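ALKF (Bacillus cereus, PDB 3ZBO) is of unknown function but is related to the HEAT-like repeat DNA glycosylases and has affinity for branched DNA structures such as, probably, Holliday junctions. Local coordinates at residues Phe180-His192 / Ser222-Arg236. Sequence-based numbering, arbitrary orientation.
Sequences FLNTVAISYVPLH and SIQKELDRGRLGFKR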
# COMPACT_ATOMS: atom_id res chain seq x y z
N PHE A 180 4.51 4.90 7.62
CA PHE A 180 4.12 6.31 7.71
C PHE A 180 5.23 7.12 8.45
O PHE A 180 5.52 8.24 8.01
CB PHE A 180 2.72 6.35 8.39
CG PHE A 180 2.19 7.77 8.60
CD1 PHE A 180 1.48 8.39 7.57
CD2 PHE A 180 2.40 8.38 9.80
CE1 PHE A 180 0.95 9.68 7.76
CE2 PHE A 180 1.89 9.68 10.01
CZ PHE A 180 1.15 10.35 8.97
N LEU A 181 5.76 6.64 9.55
CA LEU A 181 6.85 7.36 10.25
C LEU A 181 8.00 7.61 9.28
O LEU A 181 8.50 8.72 9.20
CB LEU A 181 7.45 6.54 11.43
CG LEU A 181 6.46 6.22 12.54
CD1 LEU A 181 7.39 5.63 13.64
CD2 LEU A 181 5.78 7.58 13.13
N ASN A 182 8.42 6.56 8.57
CA ASN A 182 9.52 6.76 7.63
C ASN A 182 9.22 7.71 6.55
O ASN A 182 10.05 8.53 6.22
CB ASN A 182 9.79 5.44 6.90
CG ASN A 182 10.72 4.55 7.56
OD1 ASN A 182 11.95 4.69 7.31
ND2 ASN A 182 10.20 3.45 8.08
N THR A 183 8.00 7.69 6.03
CA THR A 183 7.62 8.49 4.86
C THR A 183 7.47 9.93 5.28
O THR A 183 7.89 10.83 4.52
CB THR A 183 6.32 7.95 4.25
OG1 THR A 183 6.56 6.60 3.83
CG2 THR A 183 6.03 8.78 2.96
N VAL A 184 6.85 10.20 6.44
CA VAL A 184 6.73 11.63 6.92
C VAL A 184 8.16 12.15 7.09
O VAL A 184 8.47 13.27 6.66
CB VAL A 184 5.94 11.74 8.24
CG1 VAL A 184 6.05 13.22 8.75
CG2 VAL A 184 4.43 11.38 7.97
N ALA A 185 9.05 11.37 7.72
CA ALA A 185 10.41 11.94 7.99
C ALA A 185 11.14 12.31 6.74
O ALA A 185 11.98 13.26 6.80
CB ALA A 185 11.16 10.93 8.81
N ILE A 186 10.98 11.56 5.67
CA ILE A 186 11.69 11.84 4.43
C ILE A 186 10.91 12.68 3.47
O ILE A 186 11.49 13.57 2.80
CB ILE A 186 12.11 10.47 3.82
CG1 ILE A 186 13.09 9.75 4.73
CG2 ILE A 186 12.73 10.72 2.41
CD1 ILE A 186 14.32 10.58 5.21
N SER A 187 9.61 12.44 3.29
CA SER A 187 8.87 13.09 2.22
C SER A 187 7.96 14.26 2.65
O SER A 187 7.38 14.86 1.77
CB SER A 187 8.02 12.07 1.45
OG SER A 187 8.87 11.07 0.85
N TYR A 188 7.87 14.54 3.93
CA TYR A 188 7.07 15.67 4.43
C TYR A 188 7.89 16.53 5.35
O TYR A 188 7.82 16.48 6.56
CB TYR A 188 5.83 15.08 5.17
CG TYR A 188 4.84 16.27 5.48
CD1 TYR A 188 4.18 16.90 4.47
CD2 TYR A 188 4.67 16.63 6.82
CE1 TYR A 188 3.26 17.99 4.83
CE2 TYR A 188 3.78 17.64 7.22
CZ TYR A 188 3.14 18.33 6.17
OH TYR A 188 2.30 19.35 6.55
N VAL A 189 8.72 17.36 4.70
CA VAL A 189 9.71 18.13 5.47
C VAL A 189 9.17 19.04 6.55
O VAL A 189 9.90 19.29 7.53
CB VAL A 189 10.71 18.91 4.59
CG1 VAL A 189 11.48 17.98 3.72
CG2 VAL A 189 10.06 20.00 3.77
N PRO A 190 7.91 19.51 6.44
CA PRO A 190 7.47 20.30 7.64
C PRO A 190 7.56 19.64 8.98
O PRO A 190 7.73 20.30 10.02
CB PRO A 190 6.07 20.72 7.25
CG PRO A 190 6.06 20.74 5.76
CD PRO A 190 6.92 19.48 5.36
N LEU A 191 7.48 18.31 9.03
CA LEU A 191 7.56 17.59 10.26
C LEU A 191 8.71 16.56 10.22
O LEU A 191 8.69 15.58 10.98
CB LEU A 191 6.23 16.82 10.49
CG LEU A 191 5.09 17.80 10.80
CD1 LEU A 191 3.78 17.07 10.84
CD2 LEU A 191 5.32 18.55 12.06
N HIS A 192 9.77 16.93 9.45
CA HIS A 192 10.98 16.04 9.48
C HIS A 192 11.50 15.81 10.89
O HIS A 192 11.71 14.63 11.31
CB HIS A 192 12.10 16.66 8.62
CG HIS A 192 13.35 15.88 8.78
ND1 HIS A 192 14.53 16.32 9.37
CD2 HIS A 192 13.53 14.59 8.48
CE1 HIS A 192 15.43 15.31 9.35
NE2 HIS A 192 14.83 14.27 8.79
N SER A 222 15.96 3.18 9.16
CA SER A 222 15.52 3.28 7.75
C SER A 222 15.58 4.76 7.34
O SER A 222 16.03 5.09 6.21
CB SER A 222 14.14 2.69 7.56
OG SER A 222 14.22 1.33 7.89
N ILE A 223 15.11 5.62 8.24
CA ILE A 223 15.15 7.11 7.99
C ILE A 223 16.62 7.53 7.89
O ILE A 223 16.96 8.26 6.94
CB ILE A 223 14.49 7.89 9.13
CG1 ILE A 223 13.00 7.66 9.08
CG2 ILE A 223 14.86 9.39 9.14
CD1 ILE A 223 12.41 7.98 10.45
N GLN A 224 17.48 7.04 8.78
CA GLN A 224 18.87 7.42 8.68
C GLN A 224 19.50 7.02 7.35
O GLN A 224 20.31 7.80 6.78
CB GLN A 224 19.67 6.87 9.89
CG GLN A 224 21.16 7.34 9.85
CD GLN A 224 21.25 8.88 10.01
OE1 GLN A 224 21.85 9.57 9.20
NE2 GLN A 224 20.60 9.40 11.04
N LYS A 225 19.14 5.86 6.82
CA LYS A 225 19.70 5.40 5.51
C LYS A 225 19.29 6.37 4.43
O LYS A 225 20.08 6.63 3.52
CB LYS A 225 19.33 3.92 5.21
CG LYS A 225 20.02 3.05 6.14
CD LYS A 225 19.64 1.56 5.99
CE LYS A 225 20.33 0.75 7.13
NZ LYS A 225 20.18 -0.71 6.89
N GLU A 226 18.05 6.84 4.46
CA GLU A 226 17.64 7.80 3.47
C GLU A 226 18.32 9.13 3.61
O GLU A 226 18.73 9.69 2.59
CB GLU A 226 16.11 7.99 3.53
CG GLU A 226 15.36 6.67 3.13
CD GLU A 226 15.13 6.58 1.64
OE1 GLU A 226 16.10 6.37 0.85
OE2 GLU A 226 13.95 6.71 1.26
N LEU A 227 18.51 9.57 4.84
CA LEU A 227 19.31 10.81 5.04
C LEU A 227 20.73 10.66 4.57
O LEU A 227 21.27 11.57 3.91
CB LEU A 227 19.29 11.22 6.48
CG LEU A 227 17.86 11.49 7.05
CD1 LEU A 227 17.90 11.90 8.47
CD2 LEU A 227 17.12 12.64 6.21
N ASP A 228 21.30 9.49 4.80
CA ASP A 228 22.70 9.21 4.28
C ASP A 228 22.82 9.27 2.72
O ASP A 228 23.91 9.62 2.19
CB ASP A 228 23.16 7.83 4.77
CG ASP A 228 23.44 7.77 6.29
OD1 ASP A 228 23.38 8.82 7.00
OD2 ASP A 228 23.66 6.62 6.76
N ARG A 229 21.71 8.98 2.02
CA ARG A 229 21.62 8.99 0.60
C ARG A 229 21.25 10.40 0.09
O ARG A 229 21.12 10.59 -1.11
CB ARG A 229 20.53 7.97 0.14
CG ARG A 229 20.82 6.50 0.48
CD ARG A 229 19.54 5.60 0.17
NE ARG A 229 19.71 4.19 0.64
CZ ARG A 229 18.84 3.48 1.40
NH1 ARG A 229 17.65 3.98 1.81
NH2 ARG A 229 19.15 2.23 1.75
N GLY A 230 20.99 11.37 0.97
CA GLY A 230 20.69 12.75 0.60
C GLY A 230 19.23 12.93 0.20
O GLY A 230 18.88 13.87 -0.51
N ARG A 231 18.40 11.95 0.62
CA ARG A 231 16.96 11.99 0.19
C ARG A 231 16.00 12.77 1.03
O ARG A 231 14.78 12.65 0.80
CB ARG A 231 16.45 10.57 0.14
CG ARG A 231 17.05 9.74 -0.97
CD ARG A 231 16.43 10.02 -2.26
NE ARG A 231 16.88 9.15 -3.35
CZ ARG A 231 17.51 9.52 -4.48
NH1 ARG A 231 17.80 10.82 -4.79
NH2 ARG A 231 17.82 8.57 -5.37
N LEU A 232 16.40 13.53 1.98
CA LEU A 232 15.42 14.45 2.68
C LEU A 232 14.67 15.30 1.73
O LEU A 232 15.29 16.02 0.86
CB LEU A 232 16.17 15.36 3.62
CG LEU A 232 15.34 16.35 4.42
CD1 LEU A 232 14.38 15.61 5.32
CD2 LEU A 232 16.21 17.13 5.41
N GLY A 233 13.31 15.27 1.78
CA GLY A 233 12.45 16.00 0.87
C GLY A 233 12.02 15.23 -0.38
O GLY A 233 11.19 15.73 -1.18
N PHE A 234 12.62 14.07 -0.68
CA PHE A 234 12.39 13.34 -1.85
C PHE A 234 10.97 12.81 -1.82
O PHE A 234 10.57 12.22 -0.79
CB PHE A 234 13.34 12.09 -1.83
CG PHE A 234 13.40 11.32 -3.11
CD1 PHE A 234 14.09 11.79 -4.18
CD2 PHE A 234 12.76 10.07 -3.22
CE1 PHE A 234 14.19 11.05 -5.39
CE2 PHE A 234 12.81 9.32 -4.39
CZ PHE A 234 13.54 9.83 -5.52
N LYS A 235 10.32 12.96 -2.94
CA LYS A 235 8.98 12.29 -3.05
C LYS A 235 8.96 11.34 -4.24
O LYS A 235 9.31 11.75 -5.31
CB LYS A 235 7.91 13.35 -3.22
CG LYS A 235 7.64 14.21 -2.06
CD LYS A 235 6.73 15.32 -2.47
CE LYS A 235 6.40 16.14 -1.30
NZ LYS A 235 5.26 15.57 -0.41
N ARG A 236 8.64 10.09 -3.90
CA ARG A 236 8.62 8.95 -4.82
C ARG A 236 7.15 8.55 -5.12
O ARG A 236 6.52 8.06 -4.25
CB ARG A 236 9.40 7.76 -4.19
CG ARG A 236 9.03 7.38 -2.74
CD ARG A 236 10.16 7.72 -1.78
NE ARG A 236 11.18 6.69 -1.75
CZ ARG A 236 12.02 6.54 -0.74
NH1 ARG A 236 11.92 7.36 0.30
NH2 ARG A 236 12.93 5.57 -0.77
O HOH W 1 11.67 0.62 8.94
O HOH W 2 9.81 8.46 1.68
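Ile186 carries the apolar half of this contact, a worked example of one helix end, that of 171-187, held by helix 219-228 and by the turn beyond that second helix. With CG1 anti to the carbonyl carbon (chi1 -64°), its side chain crosses that of Glu226 at about a right angle, and CD1 lands 3.6 Å from Glu226 CB and 3.6 Å from Leu227 CD2. The other branch, CG2, faces the loop at Arg231 O. One residue earlier, Ala185 CB packs against Ile223 CD1 at 3.6 Å. Leu232 CD1 lies over one face of the His192 ring, and Val189 CG1 rests on Gly233 CA.

Polar bonds then anchor the chain beyond helix 219-228. In the type II turn Arg231-Phe234, Gly233 N donates to Ile186 O (2.7 Å, 144° at the hydrogen). Ser187 OG reaches Phe234 O at 2.6 Å in the carbonyl plane, and a water donates to this hydroxyl. Lys235, bent at its last torsion, brings NZ 3.1 Å from Ser187 O; NZ also forms a salt bridge with Asp147 and bonds to the carbonyls of Leu142 and Arg145.

The axes of helices 180-187 and 222-228 run roughly parallel, 9.7 Å apart and crossing at -26°. Helix 192-202 touches Ala185 and Ile223, helix 128-144 meets Thr183 and Val184, and helix 152-165 meets Phe180 and Leu181, consistent with the HEAT-like helical architecture of the related glycosylases.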